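Local coordinates for protein transcription termination factor NusA (Planctomyces limnophilus, PDB 4MTN) that probably participates in both transcription termination and antitermination, binding directly to core RNA polymerase and to nascent RNA, at residues D103-L108 against V127-A132; R10-I15 against E24-G29; I34-R39 against I90-E95. All blocks are in the same frame, centred on the assembly; numbering follows the deposited sequence.

Contact 1: residues D103-L108 against V127-A132; sequences DEYAQL and VNIGKA
E104 and K131 carry opposite charges, yet the carboxylate lies against the methylenes of the lysine and not against its ammonium group. E104 OE1 is 3.3 Å from K131 CD, while K131 NZ stands 4.1 Å from E104 OE1, too long for a salt bridge. The two chains cross at about a right angle. That of E104 is extended, whereas K131 runs straight as far as CE and then bends at its last torsion (chi4 -62°), which turns NZ off the line of the chain; the charges probably still attract each other through this longer gap. Beside this pair Y105 points its phenol end between two side chains of the other segment. Its hydroxyl lies close to K131 CB, and Y105 CZ comes to 3.4 Å from I129 CD1; the isoleucine arrives from the opposite direction, its CD1 near the far end of the ring and oblique to it. No hydrogen bond spans the two segments; the carboxylate and the phenol oxygen both lie against aliphatic carbons. The contact joins the C-terminal part of helix 87-105 to the S1 domain, an OB fold, at the turn between its antiparallel strands 124-128 and 133-137. Y105 is buried; its side chain also touches V160 and V169 of strands 152-162 and 167-172, and I129 reaches V113 of strand 112-120. The connection includes an Asx turn: N128 OD1 accepts from G130 N at 2.8 Å, the donor lying well above the plane of the amide C=O. G130 follows with a positive phi of 91°, a backbone region glycine enters easily. K131 and A132 touch L101, one helical turn before Y105.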
loop_
_atom_site.group_PDB
_atom_site.type_symbol
_atom_site.label_atom_id
_atom_site.label_comp_id
_atom_site.label_asym_id
_atom_site.label_seq_id
_atom_site.Cartn_x
_atom_site.Cartn_y
_atom_site.Cartn_z
ATOM N N ASP A 103 -9.260 17.472 4.348
ATOM C CA ASP A 103 -8.494 17.662 5.575
ATOM C C ASP A 103 -8.779 16.574 6.605
ATOM O O ASP A 103 -7.877 16.117 7.305
ATOM C CB ASP A 103 -8.793 19.033 6.183
ATOM C CG ASP A 103 -8.249 20.171 5.348
ATOM O OD1 ASP A 103 -7.249 19.960 4.632
ATOM O OD2 ASP A 103 -8.823 21.277 5.410
ATOM N N GLU A 104 -10.040 16.167 6.690
ATOM C CA GLU A 104 -10.460 15.168 7.664
ATOM C C GLU A 104 -10.018 13.760 7.275
ATOM O O GLU A 104 -9.454 13.030 8.089
ATOM C CB GLU A 104 -11.979 15.210 7.833
ATOM C CG GLU A 104 -12.528 14.189 8.811
ATOM C CD GLU A 104 -14.040 14.218 8.887
ATOM O OE1 GLU A 104 -14.658 15.005 8.139
ATOM O OE2 GLU A 104 -14.610 13.455 9.695
ATOM N N TYR A 105 -10.274 13.391 6.025
ATOM C CA TYR A 105 -10.057 12.023 5.562
ATOM C C TYR A 105 -8.599 11.696 5.231
ATOM O O TYR A 105 -8.193 10.535 5.305
ATOM C CB TYR A 105 -10.943 11.748 4.347
ATOM C CG TYR A 105 -12.399 11.563 4.711
ATOM C CD1 TYR A 105 -12.764 10.771 5.791
ATOM C CD2 TYR A 105 -13.407 12.190 3.989
ATOM C CE1 TYR A 105 -14.088 10.598 6.138
ATOM C CE2 TYR A 105 -14.739 12.022 4.330
ATOM C CZ TYR A 105 -15.071 11.225 5.407
ATOM O OH TYR A 105 -16.389 11.049 5.758
ATOM N N ALA A 106 -7.813 12.707 4.869
ATOM C CA ALA A 106 -6.406 12.487 4.536
ATOM C C ALA A 106 -5.599 12.056 5.758
ATOM O O ALA A 106 -4.542 11.435 5.626
ATOM C CB ALA A 106 -5.802 13.735 3.921
ATOM N N GLN A 107 -6.096 12.391 6.944
ATOM C CA GLN A 107 -5.442 11.996 8.186
ATOM C C GLN A 107 -5.868 10.589 8.593
ATOM O O GLN A 107 -5.301 9.997 9.509
ATOM C CB GLN A 107 -5.769 12.984 9.309
ATOM C CG GLN A 107 -5.562 14.442 8.947
ATOM C CD GLN A 107 -5.831 15.374 10.114
ATOM O OE1 GLN A 107 -5.389 15.124 11.235
ATOM N NE2 GLN A 107 -6.565 16.451 9.857
ATOM N N LEU A 108 -6.877 10.066 7.904
ATOM C CA LEU A 108 -7.460 8.772 8.241
ATOM C C LEU A 108 -6.860 7.615 7.446
ATOM O O LEU A 108 -7.359 6.495 7.515
ATOM C CB LEU A 108 -8.974 8.808 8.036
ATOM C CG LEU A 108 -9.751 9.709 8.998
ATOM C CD1 LEU A 108 -11.248 9.585 8.763
ATOM C CD2 LEU A 108 -9.399 9.370 10.437
ATOM N N VAL A 127 -19.281 3.526 -1.876
ATOM C CA VAL A 127 -19.708 3.410 -0.486
ATOM C C VAL A 127 -20.002 4.776 0.125
ATOM O O VAL A 127 -19.182 5.692 0.043
ATOM C CB VAL A 127 -18.640 2.697 0.367
ATOM C CG1 VAL A 127 -19.105 2.573 1.809
ATOM C CG2 VAL A 127 -18.321 1.329 -0.219
ATOM N N ASN A 128 -21.172 4.911 0.740
ATOM C CA ASN A 128 -21.551 6.161 1.386
ATOM C C ASN A 128 -21.212 6.158 2.870
ATOM O O ASN A 128 -21.828 5.440 3.654
ATOM C CB ASN A 128 -23.044 6.432 1.199
ATOM C CG ASN A 128 -23.507 7.675 1.931
ATOM O OD1 ASN A 128 -22.752 8.635 2.089
ATOM N ND2 ASN A 128 -24.754 7.665 2.386
ATOM N N ILE A 129 -20.236 6.975 3.246
ATOM C CA ILE A 129 -19.829 7.100 4.640
ATOM C C ILE A 129 -20.551 8.282 5.287
ATOM O O ILE A 129 -20.296 8.635 6.437
ATOM C CB ILE A 129 -18.307 7.252 4.760
ATOM C CG1 ILE A 129 -17.835 8.521 4.050
ATOM C CG2 ILE A 129 -17.616 6.028 4.167
ATOM C CD1 ILE A 129 -16.356 8.518 3.710
ATOM N N GLY A 130 -21.446 8.889 4.514
ATOM C CA GLY A 130 -22.384 9.887 4.999
ATOM C C GLY A 130 -21.924 11.328 4.914
ATOM O O GLY A 130 -22.749 12.236 4.816
ATOM N N LYS A 131 -20.615 11.550 4.947
ATOM C CA LYS A 131 -20.069 12.862 4.625
ATOM C C LYS A 131 -19.889 13.005 3.120
ATOM O O LYS A 131 -20.194 14.047 2.538
ATOM C CB LYS A 131 -18.744 13.095 5.350
ATOM C CG LYS A 131 -18.901 13.358 6.838
ATOM C CD LYS A 131 -17.573 13.709 7.484
ATOM C CE LYS A 131 -17.759 14.133 8.931
ATOM N NZ LYS A 131 -18.592 15.363 9.051
ATOM N N ALA A 132 -19.389 11.940 2.499
ATOM C CA ALA A 132 -19.108 11.932 1.070
ATOM C C ALA A 132 -19.100 10.505 0.530
ATOM O O ALA A 132 -19.024 9.545 1.295
ATOM C CB ALA A 132 -17.779 12.612 0.785
#

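Contact 2: residues R10-I15 against E24-G29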
loop_
_atom_site.group_PDB
_atom_site.type_symbol
_atom_site.label_atom_id
_atom_site.label_comp_id
_atom_site.label_asym_id
_atom_site.label_seq_id
_atom_site.Cartn_x
_atom_site.Cartn_y
_atom_site.Cartn_z
ATOM N N ARG A 10 -29.711 34.990 4.388
ATOM C CA ARG A 10 -30.788 34.346 3.648
ATOM C C ARG A 10 -30.233 33.264 2.728
ATOM O O ARG A 10 -30.862 32.228 2.519
ATOM C CB ARG A 10 -31.574 35.375 2.834
ATOM C CG ARG A 10 -32.038 36.581 3.632
ATOM C CD ARG A 10 -32.622 37.648 2.722
ATOM N NE ARG A 10 -32.959 38.866 3.452
ATOM C CZ ARG A 10 -34.146 39.105 4.001
ATOM N NH1 ARG A 10 -35.116 38.206 3.904
ATOM N NH2 ARG A 10 -34.363 40.243 4.647
ATOM N N ILE A 11 -29.049 33.519 2.182
ATOM C CA ILE A 11 -28.419 32.604 1.239
ATOM C C ILE A 11 -27.797 31.394 1.933
ATOM O O ILE A 11 -27.995 30.257 1.506
ATOM C CB ILE A 11 -27.330 33.318 0.414
ATOM C CG1 ILE A 11 -27.912 34.547 -0.286
ATOM C CG2 ILE A 11 -26.716 32.365 -0.599
ATOM C CD1 ILE A 11 -26.907 35.305 -1.124
ATOM N N VAL A 12 -27.051 31.644 3.006
ATOM C CA VAL A 12 -26.342 30.574 3.704
ATOM C C VAL A 12 -27.309 29.585 4.349
ATOM O O VAL A 12 -26.979 28.414 4.525
ATOM C CB VAL A 12 -25.384 31.133 4.782
ATOM C CG1 VAL A 12 -24.309 31.997 4.141
ATOM C CG2 VAL A 12 -26.149 31.919 5.835
ATOM N N ASP A 13 -28.500 30.058 4.699
ATOM C CA ASP A 13 -29.529 29.192 5.258
ATOM C C ASP A 13 -30.245 28.423 4.152
ATOM O O ASP A 13 -30.637 27.271 4.337
ATOM C CB ASP A 13 -30.536 30.003 6.074
ATOM C CG ASP A 13 -31.587 29.133 6.735
ATOM O OD1 ASP A 13 -31.321 28.613 7.839
ATOM O OD2 ASP A 13 -32.678 28.968 6.151
ATOM N N SER A 14 -30.410 29.070 3.003
ATOM C CA SER A 14 -31.089 28.462 1.864
ATOM C C SER A 14 -30.294 27.287 1.305
ATOM O O SER A 14 -30.860 26.244 0.975
ATOM C CB SER A 14 -31.329 29.502 0.767
ATOM O OG SER A 14 -31.961 28.920 -0.360
ATOM N N ILE A 15 -28.981 27.463 1.199
ATOM C CA ILE A 15 -28.104 26.414 0.694
ATOM C C ILE A 15 -27.974 25.288 1.720
ATOM O O ILE A 15 -28.018 24.108 1.368
ATOM C CB ILE A 15 -26.704 26.972 0.332
ATOM C CG1 ILE A 15 -26.687 27.497 -1.108
ATOM C CG2 ILE A 15 -25.634 25.904 0.482
ATOM C CD1 ILE A 15 -27.479 28.768 -1.328
ATOM N N GLU A 24 -20.840 26.667 8.220
ATOM C CA GLU A 24 -19.443 27.092 8.239
ATOM C C GLU A 24 -18.758 26.856 6.896
ATOM O O GLU A 24 -17.907 27.642 6.478
ATOM C CB GLU A 24 -18.681 26.373 9.353
ATOM C CG GLU A 24 -17.323 26.980 9.664
ATOM C CD GLU A 24 -17.416 28.428 10.114
ATOM O OE1 GLU A 24 -18.435 28.800 10.734
ATOM O OE2 GLU A 24 -16.469 29.196 9.846
ATOM N N ILE A 25 -19.133 25.773 6.224
ATOM C CA ILE A 25 -18.616 25.490 4.891
ATOM C C ILE A 25 -19.210 26.471 3.886
ATOM O O ILE A 25 -18.514 26.967 2.998
ATOM C CB ILE A 25 -18.929 24.044 4.456
ATOM C CG1 ILE A 25 -18.225 23.046 5.377
ATOM C CG2 ILE A 25 -18.509 23.815 3.015
ATOM C CD1 ILE A 25 -18.400 21.601 4.961
ATOM N N VAL A 26 -20.498 26.758 4.044
ATOM C CA VAL A 26 -21.199 27.681 3.159
ATOM C C VAL A 26 -20.644 29.098 3.281
ATOM O O VAL A 26 -20.440 29.778 2.276
ATOM C CB VAL A 26 -22.712 27.699 3.450
ATOM C CG1 VAL A 26 -23.429 28.631 2.487
ATOM C CG2 VAL A 26 -23.285 26.294 3.360
ATOM N N PHE A 27 -20.401 29.536 4.516
ATOM C CA PHE A 27 -19.818 30.852 4.765
ATOM C C PHE A 27 -18.480 31.004 4.052
ATOM O O PHE A 27 -18.221 32.025 3.417
ATOM C CB PHE A 27 -19.636 31.092 6.265
ATOM C CG PHE A 27 -20.864 31.625 6.951
ATOM C CD1 PHE A 27 -21.254 32.943 6.778
ATOM C CD2 PHE A 27 -21.620 30.812 7.779
ATOM C CE1 PHE A 27 -22.380 33.438 7.410
ATOM C CE2 PHE A 27 -22.747 31.301 8.414
ATOM C CZ PHE A 27 -23.127 32.615 8.229
ATOM N N GLU A 28 -17.638 29.981 4.161
ATOM C CA GLU A 28 -16.344 29.974 3.490
ATOM C C GLU A 28 -16.510 30.047 1.975
ATOM O O GLU A 28 -15.730 30.704 1.287
ATOM C CB GLU A 28 -15.547 28.725 3.870
ATOM C CG GLU A 28 -15.015 28.731 5.294
ATOM C CD GLU A 28 -14.285 27.450 5.648
ATOM O OE1 GLU A 28 -14.713 26.371 5.186
ATOM O OE2 GLU A 28 -13.277 27.522 6.383
ATOM N N GLY A 29 -17.535 29.371 1.467
ATOM C CA GLY A 29 -17.822 29.374 0.044
ATOM C C GLY A 29 -18.259 30.739 -0.450
ATOM O O GLY A 29 -17.789 31.214 -1.484
#
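V12 places CG1 anti to its carbonyl carbon (chi1 -62°), and V26 places CG1 anti to its backbone N (chi1 -178°), choices that bring the two methyls together at 3.9 Å from V12 CG1 to V26 CG1. The same V26 branch reaches past the side chain to the opposing backbone, with V26 CG1 3.7 Å from V12 CA, while the other branch, V26 CG2, meets I15 CG2 at 3.7 Å. V12 forks across F27. One methyl, V12 CG1, sits over a face of the ring, displaced toward the rim, in a CH-pi contact of 4.2 Å from V12 CG1 to the F27 ring centroid; the second methyl, V12 CG2, touches F27 CZ at 3.9 Å. V12 thus packs on both V26 and the F27 ring. The pair of segments belongs to a helical hairpin of the NusA N-terminal domain, in which helix 7-18 turns back through a short connection into helix 23-42. Their local axes come within 9.4 Å and run at 129° between N-to-C directions, well short of antiparallel. V12 and V26 bring the two backbones nearest each other, their CA atoms 5.9 Å apart. V12, V26 and F27 are buried, and no hydrogen bond bridges the two segments, leaving their interface wholly apolar. Helix 87-105 lies against both members of the hairpin: I15 meets I90 and V26 meets I93. Beyond the apolar patch, F27 touches R54, whose guanidinium also forms a salt bridge with E24.

Contact 3: residues I34-R39 against I90-E95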
loop_
_atom_site.group_PDB
_atom_site.type_symbol
_atom_site.label_atom_id
_atom_site.label_comp_id
_atom_site.label_asym_id
_atom_site.label_seq_id
_atom_site.Cartn_x
_atom_site.Cartn_y
_atom_site.Cartn_z
ATOM N N ILE A 34 -17.239 36.196 -2.959
ATOM C CA ILE A 34 -17.066 37.636 -2.814
ATOM C C ILE A 34 -15.629 38.024 -3.142
ATOM O O ILE A 34 -15.378 39.035 -3.800
ATOM C CB ILE A 34 -17.419 38.108 -1.387
ATOM C CG1 ILE A 34 -18.906 37.881 -1.105
ATOM C CG2 ILE A 34 -17.063 39.576 -1.195
ATOM C CD1 ILE A 34 -19.329 38.294 0.288
ATOM N N LEU A 35 -14.690 37.201 -2.685
ATOM C CA LEU A 35 -13.270 37.435 -2.920
ATOM C C LEU A 35 -12.940 37.431 -4.409
ATOM O O LEU A 35 -12.214 38.299 -4.894
ATOM C CB LEU A 35 -12.433 36.382 -2.192
ATOM C CG LEU A 35 -10.912 36.490 -2.304
ATOM C CD1 LEU A 35 -10.446 37.899 -1.984
ATOM C CD2 LEU A 35 -10.250 35.483 -1.377
ATOM N N SER A 36 -13.478 36.451 -5.131
ATOM C CA SER A 36 -13.267 36.357 -6.570
ATOM C C SER A 36 -13.886 37.552 -7.286
ATOM O O SER A 36 -13.334 38.057 -8.264
ATOM C CB SER A 36 -13.850 35.053 -7.118
ATOM O OG SER A 36 -13.134 33.932 -6.630
ATOM N N ALA A 37 -15.033 38.001 -6.789
ATOM C CA ALA A 37 -15.705 39.169 -7.344
ATOM C C ALA A 37 -14.903 40.433 -7.061
ATOM O O ALA A 37 -14.912 41.378 -7.849
ATOM C CB ALA A 37 -17.110 39.293 -6.778
ATOM N N ALA A 38 -14.205 40.440 -5.930
ATOM C CA ALA A 38 -13.372 41.572 -5.549
ATOM C C ALA A 38 -12.066 41.574 -6.338
ATOM O O ALA A 38 -11.537 42.635 -6.669
ATOM C CB ALA A 38 -13.092 41.547 -4.055
ATOM N N ARG A 39 -11.553 40.382 -6.635
ATOM C CA ARG A 39 -10.326 40.247 -7.414
ATOM C C ARG A 39 -10.505 40.781 -8.829
ATOM O O ARG A 39 -9.619 41.443 -9.369
ATOM C CB ARG A 39 -9.873 38.788 -7.471
ATOM C CG ARG A 39 -9.183 38.280 -6.218
ATOM C CD ARG A 39 -8.427 36.992 -6.514
ATOM N NE ARG A 39 -7.887 36.368 -5.309
ATOM C CZ ARG A 39 -8.435 35.321 -4.700
ATOM N NH1 ARG A 39 -9.543 34.773 -5.181
ATOM N NH2 ARG A 39 -7.871 34.818 -3.610
ATOM N N ILE A 90 -21.987 28.283 -5.820
ATOM C CA ILE A 90 -22.096 26.905 -5.353
ATOM C C ILE A 90 -20.824 26.129 -5.682
ATOM O O ILE A 90 -20.420 25.235 -4.940
ATOM C CB ILE A 90 -23.313 26.191 -5.974
ATOM C CG1 ILE A 90 -24.559 27.075 -5.878
ATOM C CG2 ILE A 90 -23.556 24.849 -5.296
ATOM C CD1 ILE A 90 -24.979 27.389 -4.458
ATOM N N GLN A 91 -20.195 26.486 -6.798
ATOM C CA GLN A 91 -18.929 25.876 -7.191
ATOM C C GLN A 91 -17.842 26.210 -6.174
ATOM O O GLN A 91 -16.943 25.408 -5.924
ATOM C CB GLN A 91 -18.516 26.340 -8.590
ATOM C CG GLN A 91 -17.241 25.693 -9.108
ATOM C CD GLN A 91 -16.939 26.067 -10.545
ATOM O OE1 GLN A 91 -17.762 26.681 -11.225
ATOM N NE2 GLN A 91 -15.754 25.697 -11.017
ATOM N N LYS A 92 -17.934 27.400 -5.587
ATOM C CA LYS A 92 -17.017 27.809 -4.530
ATOM C C LYS A 92 -17.354 27.106 -3.218
ATOM O O LYS A 92 -16.462 26.752 -2.447
ATOM C CB LYS A 92 -17.058 29.326 -4.338
ATOM C CG LYS A 92 -16.280 30.112 -5.383
ATOM C CD LYS A 92 -14.782 29.913 -5.219
ATOM C CE LYS A 92 -13.999 30.790 -6.182
ATOM N NZ LYS A 92 -12.529 30.672 -5.973
ATOM N N ILE A 93 -18.646 26.909 -2.971
ATOM C CA ILE A 93 -19.101 26.230 -1.763
ATOM C C ILE A 93 -18.726 24.750 -1.798
ATOM O O ILE A 93 -18.247 24.199 -0.806
ATOM C CB ILE A 93 -20.624 26.370 -1.574
ATOM C CG1 ILE A 93 -21.011 27.843 -1.423
ATOM C CG2 ILE A 93 -21.086 25.583 -0.360
ATOM C CD1 ILE A 93 -22.492 28.067 -1.208
ATOM N N ARG A 94 -18.943 24.115 -2.945
ATOM C CA ARG A 94 -18.559 22.719 -3.135
ATOM C C ARG A 94 -17.044 22.567 -3.072
ATOM O O ARG A 94 -16.529 21.536 -2.637
ATOM C CB ARG A 94 -19.089 22.188 -4.470
ATOM C CG ARG A 94 -20.597 21.999 -4.515
ATOM C CD ARG A 94 -21.058 20.977 -3.488
ATOM N NE ARG A 94 -22.505 20.778 -3.522
ATOM C CZ ARG A 94 -23.170 19.982 -2.691
ATOM N NH1 ARG A 94 -22.520 19.307 -1.754
ATOM N NH2 ARG A 94 -24.486 19.863 -2.797
ATOM N N GLU A 95 -16.337 23.602 -3.512
ATOM C CA GLU A 95 -14.882 23.617 -3.455
ATOM C C GLU A 95 -14.417 23.699 -2.007
ATOM O O GLU A 95 -13.405 23.106 -1.633
ATOM C CB GLU A 95 -14.329 24.789 -4.268
ATOM C CG GLU A 95 -12.846 24.702 -4.575
ATOM C CD GLU A 95 -12.427 25.659 -5.676
ATOM O OE1 GLU A 95 -13.303 26.373 -6.208
ATOM O OE2 GLU A 95 -11.224 25.695 -6.012
#
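S36 OG, the polar atom on which this small contact turns, is hydrogen-bonded to the backbone O of Q32 one turn earlier in its helix and is approached from across the gap by the end of K92. K92 CE lies 3.3 Å from S36 OG, and K92 NZ is 3.4 Å from the same oxygen. The lysine bends at its second torsion (chi2 -70°) and is extended beyond it, which carries the end of the chain to the serine although S36 CA and K92 CA are 9.6 Å apart. The guanidinium of R39, in the same helix as S36, has S36 OG beside its edge, in its plane, while L35 CG lies over one of its faces. R39 NH1 and K92 NZ come no closer than 5.1 Å; these like charges probably repel each other mildly beside the serine. The interface buries just 67 Å² and lies at the surface, where a single serine-lysine approach links these segments of helices 23-42 and 87-105 in the NusA N-terminal domain. K92 leans on Q32 as well, and I93 touches I21. Elsewhere on segment 34-39, I34, L35 and A38 rest on strand 48-52, while I34, A37 and A38 meet I76 of helix 70-78.

In the fold
Helix 87-105 ties the three contacts together: its 90-95 segment forms contact 3 and also packs on the helices of contact 2, and its C-terminal part enters contact 1. It thus spans from the N-terminal domain contacts to the S1 domain, a family of RNA-binding domains. Contacts 2 and 3 share helix 23-42 and touch directly, their centres 12 Å apart, with G29 O 3.5 Å from K92 CB and G29 CA 3.8 Å from I93 CG1. Contact 1 stands apart, its centre about 21 Å from that of contact 2 and 23 Å from that of contact 3, with nearest atoms about 7 Å away in both cases.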